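PDB 1ZU4: ftsY from Mycoplasma mycoides, which serves as a signal recognition particle receptor, its NG fragment joining an SRP54-type helical bundle to a domain of the P-loop NTPase class. Local coordinates for residues 54-57 / 58-62; 34-37 / 38-42; 78-81 / 82-86; 42-46 / 47-51. All coordinates share one frame; numbering follows the deposited sequence.

Contact 1: residues 54-57 / 58-62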
loop_
_atom_site.group_PDB
_atom_site.type_symbol
_atom_site.label_atom_id
_atom_site.label_comp_id
_atom_site.label_asym_id
_atom_site.label_seq_id
_atom_site.Cartn_x
_atom_site.Cartn_y
_atom_site.Cartn_z
ATOM N N VAL A 54 -2.887 19.322 -4.971
ATOM C CA VAL A 54 -2.289 20.643 -4.716
ATOM C C VAL A 54 -3.400 21.655 -4.473
ATOM O O VAL A 54 -3.376 22.371 -3.487
ATOM C CB VAL A 54 -1.380 21.127 -5.879
ATOM C CG1 VAL A 54 -0.894 22.575 -5.676
ATOM C CG2 VAL A 54 -0.179 20.211 -5.976
ATOM N N LEU A 55 -4.381 21.680 -5.376
ATOM C CA LEU A 55 -5.507 22.596 -5.273
ATOM C C LEU A 55 -6.326 22.405 -3.985
ATOM O O LEU A 55 -6.653 23.365 -3.298
ATOM C CB LEU A 55 -6.395 22.434 -6.509
ATOM C CG LEU A 55 -7.692 23.230 -6.520
ATOM C CD1 LEU A 55 -7.366 24.629 -6.936
ATOM C CD2 LEU A 55 -8.705 22.581 -7.443
ATOM N N LYS A 56 -6.670 21.176 -3.662
ATOM C CA LYS A 56 -7.423 20.881 -2.436
ATOM C C LYS A 56 -6.639 21.263 -1.157
ATOM O O LYS A 56 -7.196 21.860 -0.247
ATOM C CB LYS A 56 -7.844 19.400 -2.404
ATOM C CG LYS A 56 -8.863 19.084 -1.299
ATOM C CD LYS A 56 -9.234 17.590 -1.201
ATOM C CE LYS A 56 -10.349 17.221 -2.174
ATOM N NZ LYS A 56 -9.803 17.135 -3.560
ATOM N N VAL A 57 -5.344 20.966 -1.109
ATOM C CA VAL A 57 -4.526 21.280 0.083
ATOM C C VAL A 57 -4.333 22.799 0.239
ATOM O O VAL A 57 -4.491 23.346 1.326
ATOM C CB VAL A 57 -3.185 20.500 0.067
ATOM C CG1 VAL A 57 -2.224 21.010 1.168
ATOM C CG2 VAL A 57 -3.455 19.018 0.321
ATOM N N SER A 58 -3.969 23.470 -0.849
ATOM C CA SER A 58 -3.838 24.936 -0.835
ATOM C C SER A 58 -5.124 25.611 -0.365
ATOM O O SER A 58 -5.066 26.533 0.464
ATOM C CB SER A 58 -3.476 25.455 -2.219
ATOM O OG SER A 58 -3.126 26.843 -2.150
ATOM N N ASN A 59 -6.271 25.158 -0.867
ATOM C CA ASN A 59 -7.564 25.769 -0.459
ATOM C C ASN A 59 -7.870 25.596 1.012
ATOM O O ASN A 59 -8.298 26.535 1.671
ATOM C CB ASN A 59 -8.731 25.263 -1.297
ATOM C CG ASN A 59 -8.747 25.859 -2.681
ATOM O OD1 ASN A 59 -9.362 25.301 -3.597
ATOM N ND2 ASN A 59 -8.048 26.972 -2.859
ATOM N N LEU A 60 -7.629 24.388 1.523
ATOM C CA LEU A 60 -7.684 24.128 2.958
ATOM C C LEU A 60 -6.765 25.003 3.830
ATOM O O LEU A 60 -7.208 25.541 4.842
ATOM C CB LEU A 60 -7.415 22.651 3.217
ATOM C CG LEU A 60 -8.631 21.748 2.969
ATOM C CD1 LEU A 60 -8.177 20.300 2.931
ATOM C CD2 LEU A 60 -9.761 22.012 4.011
ATOM N N VAL A 61 -5.485 25.122 3.451
ATOM C CA VAL A 61 -4.552 26.007 4.169
ATOM C C VAL A 61 -5.076 27.471 4.090
ATOM O O VAL A 61 -5.134 28.178 5.083
ATOM C CB VAL A 61 -3.136 25.962 3.585
ATOM C CG1 VAL A 61 -2.255 27.049 4.250
ATOM C CG2 VAL A 61 -2.476 24.573 3.795
ATOM N N ARG A 62 -5.543 27.876 2.918
ATOM C CA ARG A 62 -6.066 29.230 2.743
ATOM C C ARG A 62 -7.300 29.452 3.622
ATOM O O ARG A 62 -7.486 30.516 4.191
ATOM C CB ARG A 62 -6.301 29.501 1.243
ATOM C CG ARG A 62 -7.169 30.708 1.037
ATOM C CD ARG A 62 -6.870 31.526 -0.183
ATOM N NE ARG A 62 -6.167 30.951 -1.338
ATOM C CZ ARG A 62 -5.452 31.743 -2.142
ATOM N NH1 ARG A 62 -5.354 33.022 -1.828
ATOM N NH2 ARG A 62 -4.823 31.287 -3.229
#
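L55 and N59, one helical turn apart, bring a leucine methyl against an amide: L55 CD1 lies 3.9 Å from N59 OD1, the two side chains passing at a slant. The asparagine reaches this place because its CG is anti to its own carbonyl carbon (chi1 -75°), which folds the amide back along the helix. N59 OD1 then stands 3.3 Å from L55 O, but both are acceptors, so this is no hydrogen bond; L55 O takes N59 N instead, at 3.0 Å. L60 leans back in the same way and lays its CG 3.5 Å from K56 O, covering the carbonyl that receives L60 N. Between V57 and V61 the meeting is apolar, with V57 CG1 4.4 Å from V61 CG2. The same V61 methyl comes closer to the backbone, at 3.4 Å from V57 O. Regular i to i+4 bonds underlie all of this; the straightest, V61 N to V57 O, has an N-H...O angle of 171°. The polar partner of S58 OG is E41, on helix 34-46. The segment belongs to helix 51-64 of the helical bundle: V57 and V61 sit between helix 34-46, through L44 and F37, and helix 71-87, where they meet L78, A85 and S81, while L60 also touches S81.

Contact 2: residues 34-37 / 38-42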
loop_
_atom_site.group_PDB
_atom_site.type_symbol
_atom_site.label_atom_id
_atom_site.label_comp_id
_atom_site.label_asym_id
_atom_site.label_seq_id
_atom_site.Cartn_x
_atom_site.Cartn_y
_atom_site.Cartn_z
ATOM N N ASP A 34 -1.996 36.137 -1.493
ATOM C CA ASP A 34 -2.053 35.394 -2.758
ATOM C C ASP A 34 -0.686 34.993 -3.308
ATOM O O ASP A 34 -0.483 33.837 -3.683
ATOM C CB ASP A 34 -2.892 36.142 -3.801
ATOM C CG ASP A 34 -4.362 36.253 -3.387
ATOM O OD1 ASP A 34 -4.841 35.421 -2.570
ATOM O OD2 ASP A 34 -5.050 37.186 -3.858
ATOM N N GLU A 35 0.272 35.919 -3.339
ATOM C CA GLU A 35 1.606 35.561 -3.809
ATOM C C GLU A 35 2.210 34.407 -2.974
ATOM O O GLU A 35 2.890 33.546 -3.524
ATOM C CB GLU A 35 2.540 36.768 -3.797
ATOM C CG GLU A 35 3.616 36.671 -4.829
ATOM C CD GLU A 35 4.456 37.924 -4.888
ATOM O OE1 GLU A 35 3.888 39.013 -5.141
ATOM O OE2 GLU A 35 5.687 37.813 -4.678
ATOM N N PHE A 36 1.954 34.403 -1.658
ATOM C CA PHE A 36 2.420 33.294 -0.808
ATOM C C PHE A 36 1.789 31.962 -1.230
ATOM O O PHE A 36 2.486 30.933 -1.270
ATOM C CB PHE A 36 2.169 33.548 0.685
ATOM C CG PHE A 36 2.241 32.306 1.508
ATOM C CD1 PHE A 36 3.482 31.718 1.787
ATOM C CD2 PHE A 36 1.064 31.659 1.934
ATOM C CE1 PHE A 36 3.561 30.530 2.538
ATOM C CE2 PHE A 36 1.130 30.479 2.680
ATOM C CZ PHE A 36 2.383 29.902 2.965
ATOM N N PHE A 37 0.470 31.973 -1.484
ATOM C CA PHE A 37 -0.182 30.751 -1.935
ATOM C C PHE A 37 0.348 30.232 -3.276
ATOM O O PHE A 37 0.429 29.049 -3.469
ATOM C CB PHE A 37 -1.709 30.811 -1.806
ATOM C CG PHE A 37 -2.175 30.725 -0.380
ATOM C CD1 PHE A 37 -2.505 31.880 0.333
ATOM C CD2 PHE A 37 -2.197 29.503 0.286
ATOM C CE1 PHE A 37 -2.885 31.813 1.660
ATOM C CE2 PHE A 37 -2.601 29.429 1.624
ATOM C CZ PHE A 37 -2.932 30.578 2.310
ATOM N N GLU A 38 0.821 31.121 -4.145
ATOM C CA GLU A 38 1.451 30.683 -5.388
ATOM C C GLU A 38 2.744 29.942 -5.102
ATOM O O GLU A 38 3.043 28.947 -5.759
ATOM C CB GLU A 38 1.770 31.869 -6.305
ATOM C CG GLU A 38 0.580 32.616 -6.816
ATOM C CD GLU A 38 1.005 33.917 -7.491
ATOM O OE1 GLU A 38 2.109 33.946 -8.092
ATOM O OE2 GLU A 38 0.232 34.899 -7.416
ATOM N N GLU A 39 3.516 30.469 -4.141
ATOM C CA GLU A 39 4.784 29.860 -3.755
ATOM C C GLU A 39 4.488 28.538 -3.082
ATOM O O GLU A 39 5.159 27.578 -3.351
ATOM C CB GLU A 39 5.586 30.731 -2.779
ATOM C CG GLU A 39 6.044 32.103 -3.297
ATOM C CD GLU A 39 7.044 32.027 -4.430
ATOM O OE1 GLU A 39 7.718 30.985 -4.604
ATOM O OE2 GLU A 39 7.137 33.030 -5.168
ATOM N N LEU A 40 3.493 28.502 -2.188
ATOM C CA LEU A 40 3.182 27.249 -1.517
ATOM C C LEU A 40 2.757 26.185 -2.517
ATOM O O LEU A 40 3.181 25.005 -2.437
ATOM C CB LEU A 40 2.115 27.463 -0.453
ATOM C CG LEU A 40 1.499 26.175 0.160
ATOM C CD1 LEU A 40 2.499 25.501 1.059
ATOM C CD2 LEU A 40 0.205 26.499 0.939
ATOM N N GLU A 41 1.954 26.602 -3.495
ATOM C CA GLU A 41 1.425 25.682 -4.509
ATOM C C GLU A 41 2.558 25.081 -5.291
ATOM O O GLU A 41 2.547 23.901 -5.592
ATOM C CB GLU A 41 0.417 26.424 -5.413
ATOM C CG GLU A 41 -0.957 26.481 -4.767
ATOM C CD GLU A 41 -1.898 27.520 -5.356
ATOM O OE1 GLU A 41 -1.646 28.128 -6.427
ATOM O OE2 GLU A 41 -2.909 27.721 -4.710
ATOM N N ASP A 42 3.579 25.883 -5.580
ATOM C CA ASP A 42 4.767 25.351 -6.216
ATOM C C ASP A 42 5.514 24.294 -5.384
ATOM O O ASP A 42 5.893 23.244 -5.885
ATOM C CB ASP A 42 5.702 26.460 -6.704
ATOM C CG ASP A 42 6.733 25.926 -7.630
ATOM O OD1 ASP A 42 6.350 25.401 -8.698
ATOM O OD2 ASP A 42 7.945 25.974 -7.303
#
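F36 O receives L40 N at 2.8 Å, with the donor in the carbonyl plane, and one residue on F37 O receives E41 N at 2.9 Å. E38 N is shared: its main acceptor is D34 O at 3.0 Å, and a weak second branch runs to E35 O with an N-H...O angle of only 120°. E35 O in turn also takes E39 N, so one carbonyl serves two donors. Within the first turn, F36 N is satisfied by the carboxylate of D33, just ahead of the helix. These bonds make up the opening turns of helix 34-46, part of the bundle of helices that characterises the N domain of SRP-type proteins. Two of its acidic groups find partners on helix 51-64: D34 OD1 forms a salt bridge with R62, and E41 OE2 is hydrogen-bonded to the hydroxyl of S58. With chi1 at -83°, E41 CG sits beside its own backbone N and is laid 3.2 Å from F37 O on the way there. E35 OE2 and E39 OE2, like charges, are 5.0 Å apart and not in contact; the pair is probably unfavourable, though its nearness to the helix N-terminus may offset this. On the buried side, F37 CD2 meets L40 CD2 at 3.9 Å, the two side chains running alongside each other, and F36 CZ lies 4.2 Å from L40 CB. F36 itself packs edge-to-face with Y29 and touches helix 12-27 at L25.

Contact 3: residues 78-81 / 82-86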
loop_
_atom_site.group_PDB
_atom_site.type_symbol
_atom_site.label_atom_id
_atom_site.label_comp_id
_atom_site.label_asym_id
_atom_site.label_seq_id
_atom_site.Cartn_x
_atom_site.Cartn_y
_atom_site.Cartn_z
ATOM N N LEU A 78 -0.925 23.449 7.253
ATOM C CA LEU A 78 -0.539 22.586 6.173
ATOM C C LEU A 78 -0.607 21.115 6.595
ATOM O O LEU A 78 -1.143 20.291 5.853
ATOM C CB LEU A 78 0.866 22.958 5.707
ATOM C CG LEU A 78 1.484 22.099 4.624
ATOM C CD1 LEU A 78 0.547 22.002 3.393
ATOM C CD2 LEU A 78 2.876 22.644 4.282
ATOM N N VAL A 79 -0.100 20.794 7.792
ATOM C CA VAL A 79 -0.126 19.416 8.319
ATOM C C VAL A 79 -1.582 18.901 8.370
ATOM O O VAL A 79 -1.870 17.833 7.884
ATOM C CB VAL A 79 0.590 19.293 9.703
ATOM C CG1 VAL A 79 0.396 17.906 10.288
ATOM C CG2 VAL A 79 2.098 19.576 9.578
ATOM N N GLU A 80 -2.474 19.718 8.911
ATOM C CA GLU A 80 -3.883 19.415 9.018
ATOM C C GLU A 80 -4.556 19.297 7.664
ATOM O O GLU A 80 -5.368 18.413 7.468
ATOM C CB GLU A 80 -4.579 20.484 9.888
ATOM C CG GLU A 80 -6.078 20.310 10.024
ATOM C CD GLU A 80 -6.652 21.290 11.062
ATOM O OE1 GLU A 80 -6.208 21.248 12.231
ATOM O OE2 GLU A 80 -7.524 22.106 10.701
ATOM N N SER A 81 -4.192 20.168 6.724
ATOM C CA SER A 81 -4.779 20.152 5.369
ATOM C C SER A 81 -4.349 18.952 4.541
ATOM O O SER A 81 -5.097 18.514 3.664
ATOM C CB SER A 81 -4.472 21.452 4.598
ATOM O OG SER A 81 -4.916 22.631 5.329
ATOM N N LEU A 82 -3.146 18.435 4.805
ATOM C CA LEU A 82 -2.632 17.244 4.104
ATOM C C LEU A 82 -3.446 16.033 4.533
ATOM O O LEU A 82 -3.949 15.286 3.695
ATOM C CB LEU A 82 -1.152 17.032 4.400
ATOM C CG LEU A 82 -0.175 18.017 3.725
ATOM C CD1 LEU A 82 1.172 17.955 4.416
ATOM C CD2 LEU A 82 -0.007 17.842 2.176
ATOM N N TYR A 83 -3.576 15.867 5.848
ATOM C CA TYR A 83 -4.393 14.828 6.425
ATOM C C TYR A 83 -5.837 14.919 5.940
ATOM O O TYR A 83 -6.448 13.887 5.562
ATOM C CB TYR A 83 -4.318 14.939 7.958
ATOM C CG TYR A 83 -5.323 14.116 8.666
ATOM C CD1 TYR A 83 -5.044 12.781 9.012
ATOM C CD2 TYR A 83 -6.570 14.647 8.974
ATOM C CE1 TYR A 83 -5.953 12.033 9.653
ATOM C CE2 TYR A 83 -7.517 13.882 9.582
ATOM C CZ TYR A 83 -7.185 12.585 9.949
ATOM O OH TYR A 83 -8.105 11.825 10.556
ATOM N N GLN A 84 -6.430 16.121 5.996
ATOM C CA GLN A 84 -7.843 16.305 5.526
ATOM C C GLN A 84 -8.074 16.014 4.028
ATOM O O GLN A 84 -9.139 15.500 3.619
ATOM C CB GLN A 84 -8.382 17.687 5.931
ATOM C CG GLN A 84 -8.466 17.797 7.451
ATOM C CD GLN A 84 -9.167 19.050 7.932
ATOM O OE1 GLN A 84 -9.252 20.054 7.226
ATOM N NE2 GLN A 84 -9.642 18.997 9.160
ATOM N N ALA A 85 -7.058 16.309 3.214
ATOM C CA ALA A 85 -7.141 16.094 1.770
ATOM C C ALA A 85 -7.307 14.603 1.485
ATOM O O ALA A 85 -8.093 14.196 0.620
ATOM C CB ALA A 85 -5.907 16.628 1.094
ATOM N N TYR A 86 -6.563 13.800 2.226
ATOM C CA TYR A 86 -6.646 12.347 2.141
ATOM C C TYR A 86 -7.939 11.835 2.744
ATOM O O TYR A 86 -8.596 10.977 2.155
ATOM C CB TYR A 86 -5.465 11.708 2.866
ATOM C CG TYR A 86 -5.361 10.213 2.695
ATOM C CD1 TYR A 86 -4.580 9.689 1.665
ATOM C CD2 TYR A 86 -6.081 9.320 3.528
ATOM C CE1 TYR A 86 -4.463 8.329 1.471
ATOM C CE2 TYR A 86 -5.986 7.906 3.329
ATOM C CZ TYR A 86 -5.149 7.443 2.303
ATOM O OH TYR A 86 -4.982 6.112 2.035
#
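Helix 71-87, the last helix before the sheet domain in chain order, packs in the helical bundle and carries this contact, in which L78 meets L82 and E80 meets Q84. On the buried flank the leucines pass at an angle, with L78 CD1 4.1 Å from L82 CG. A chi1 of -73° turns L82 CG back down the helix, to within 3.3 Å of L78 O, the acceptor of L82 N at 2.9 Å. Both leucines touch F18 of helix 12-27, as expected for the interior of the helical bundle of an SRP54-type N domain; L82 further reaches I305 of helix 301-308. On the outer flank E80 and Q84 run alongside each other, E80 CG lying 3.9 Å from Q84 NE2, with carboxylate and amide planes 41° apart. Their polar ends share one partner, since K64 bridges to E80 OE2 and is hydrogen-bonded to Q84 OE1. In the backbone, Q84 N binds E80 O at 2.9 Å, whereas Y83 N to V79 O is weak at 3.3 Å. A85 N reaches S81 O from above the carbonyl plane. The S81 hydroxyl turns back to A77 O one turn earlier.

Contact 4: residues 42-46 / 47-51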
loop_
_atom_site.group_PDB
_atom_site.type_symbol
_atom_site.label_atom_id
_atom_site.label_comp_id
_atom_site.label_asym_id
_atom_site.label_seq_id
_atom_site.Cartn_x
_atom_site.Cartn_y
_atom_site.Cartn_z
ATOM N N ASP A 42 3.579 25.883 -5.580
ATOM C CA ASP A 42 4.767 25.351 -6.216
ATOM C C ASP A 42 5.514 24.294 -5.384
ATOM O O ASP A 42 5.893 23.244 -5.885
ATOM C CB ASP A 42 5.702 26.460 -6.704
ATOM C CG ASP A 42 6.733 25.926 -7.630
ATOM O OD1 ASP A 42 6.350 25.401 -8.698
ATOM O OD2 ASP A 42 7.945 25.974 -7.303
ATOM N N VAL A 43 5.662 24.528 -4.104
ATOM C CA VAL A 43 6.178 23.480 -3.229
ATOM C C VAL A 43 5.300 22.213 -3.231
ATOM O O VAL A 43 5.823 21.119 -3.298
ATOM C CB VAL A 43 6.323 24.000 -1.816
ATOM C CG1 VAL A 43 6.643 22.856 -0.831
ATOM C CG2 VAL A 43 7.364 25.131 -1.753
ATOM N N LEU A 44 3.975 22.353 -3.176
ATOM C CA LEU A 44 3.105 21.179 -3.102
ATOM C C LEU A 44 3.242 20.387 -4.375
ATOM O O LEU A 44 3.235 19.141 -4.364
ATOM C CB LEU A 44 1.642 21.594 -2.876
ATOM C CG LEU A 44 1.421 22.178 -1.481
ATOM C CD1 LEU A 44 0.018 22.634 -1.294
ATOM C CD2 LEU A 44 1.838 21.219 -0.350
ATOM N N ILE A 45 3.433 21.100 -5.492
ATOM C CA ILE A 45 3.570 20.422 -6.786
ATOM C C ILE A 45 4.788 19.478 -6.751
ATOM O O ILE A 45 4.733 18.346 -7.232
ATOM C CB ILE A 45 3.651 21.428 -7.993
ATOM C CG1 ILE A 45 2.284 22.090 -8.205
ATOM C CG2 ILE A 45 4.106 20.663 -9.278
ATOM C CD1 ILE A 45 2.260 23.394 -8.986
ATOM N N GLN A 46 5.868 19.923 -6.131
ATOM C CA GLN A 46 7.103 19.142 -6.155
ATOM C C GLN A 46 7.073 17.855 -5.337
ATOM O O GLN A 46 7.956 17.015 -5.487
ATOM C CB GLN A 46 8.290 20.006 -5.745
ATOM C CG GLN A 46 8.681 21.034 -6.846
ATOM C CD GLN A 46 9.646 22.061 -6.324
ATOM O OE1 GLN A 46 9.236 23.053 -5.713
ATOM N NE2 GLN A 46 10.950 21.840 -6.558
ATOM N N THR A 47 6.090 17.716 -4.448
ATOM C CA THR A 47 5.846 16.468 -3.693
ATOM C C THR A 47 5.306 15.344 -4.578
ATOM O O THR A 47 5.244 14.161 -4.154
ATOM C CB THR A 47 4.838 16.692 -2.528
ATOM O OG1 THR A 47 3.499 16.740 -3.040
ATOM C CG2 THR A 47 5.145 17.962 -1.761
ATOM N N ASP A 48 4.942 15.728 -5.817
ATOM C CA ASP A 48 4.214 14.933 -6.807
ATOM C C ASP A 48 2.841 14.431 -6.370
ATOM O O ASP A 48 2.435 13.358 -6.786
ATOM C CB ASP A 48 5.055 13.766 -7.338
ATOM C CG ASP A 48 6.280 14.225 -8.140
ATOM O OD1 ASP A 48 6.371 15.389 -8.591
ATOM O OD2 ASP A 48 7.187 13.412 -8.310
ATOM N N MET A 49 2.113 15.199 -5.573
ATOM C CA MET A 49 0.763 14.786 -5.168
ATOM C C MET A 49 -0.263 14.903 -6.328
ATOM O O MET A 49 -1.312 14.293 -6.283
ATOM C CB MET A 49 0.276 15.553 -3.956
ATOM C CG MET A 49 0.247 17.115 -4.158
ATOM S SD MET A 49 -0.545 17.886 -2.769
ATOM C CE MET A 49 0.561 17.567 -1.414
ATOM N N GLY A 50 0.073 15.687 -7.357
ATOM C CA GLY A 50 -0.835 15.950 -8.462
ATOM C C GLY A 50 -1.639 17.237 -8.331
ATOM O O GLY A 50 -1.889 17.753 -7.244
ATOM N N MET A 51 -2.088 17.755 -9.464
ATOM C CA MET A 51 -2.794 19.008 -9.493
ATOM C C MET A 51 -3.996 19.137 -8.595
ATOM O O MET A 51 -4.172 20.188 -7.920
ATOM C CB MET A 51 -3.253 19.320 -10.925
ATOM C CG MET A 51 -2.139 19.382 -11.917
ATOM S SD MET A 51 -2.761 20.142 -13.476
ATOM C CE MET A 51 -3.757 18.801 -14.078
HETATM O O HOH W 1 2.434 17.206 -8.340
#
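T47 folds its side chain back onto L44, and their meeting dominates this turn. The hydroxyl donates to the carbonyl: T47 OG1 lies 2.8 Å from L44 O, in the carbonyl plane. T47 N joins it at 3.2 Å from L44 O but comes from above that plane, so two donors of one residue grip a single oxygen. With chi1 at 78°, OG1 stands between the backbone N and the carbonyl carbon, the position from which it also receives a weak bond from M49 N. T47 CG2 fills in nearby, 3.6 Å from V43 O. M49 supplies the apolar half: bent at chi3 (66°), it sets its CE 4.0 Å from L44 CD2 and passes aslant of it. D48 N closes on I45 O at 3.0 Å, again from above the carbonyl plane, and a water bonded to I45 O accepts from G50 N at 3.0 Å. Both direct backbone bonds across the turn span three residues, and D48 is the first residue to leave helical angles, with phi 59°. The arrangement is that of a helix C-terminal turn passing through a left-handed residue, followed, after M49, by G50 at the N-cap position of helix 51-64: a tight helix-to-helix connection within the bundle.

In the fold
Along the chain the order is contact 2, contact 4, contact 1, contact 3. The first two share D42 on helix 34-46, their centres about 12 Å apart; contact 1 follows on helix 51-64 and contact 3 on helix 71-87. Contact 1 is the middle piece, its centre about 10, 9 and 11 Å from those of contacts 2, 3 and 4, and it touches all three. Contacts 2 and 3, with centres about 17 Å apart, do not touch, whereas M49 and L44 of contact 4 reach L82 and L78 of contact 3. Three successive helices thus pack together, with helix 12-27, in one bundle beside the eight-stranded, mostly parallel sheet domain, with contact 2 farthest from the centre of the chain.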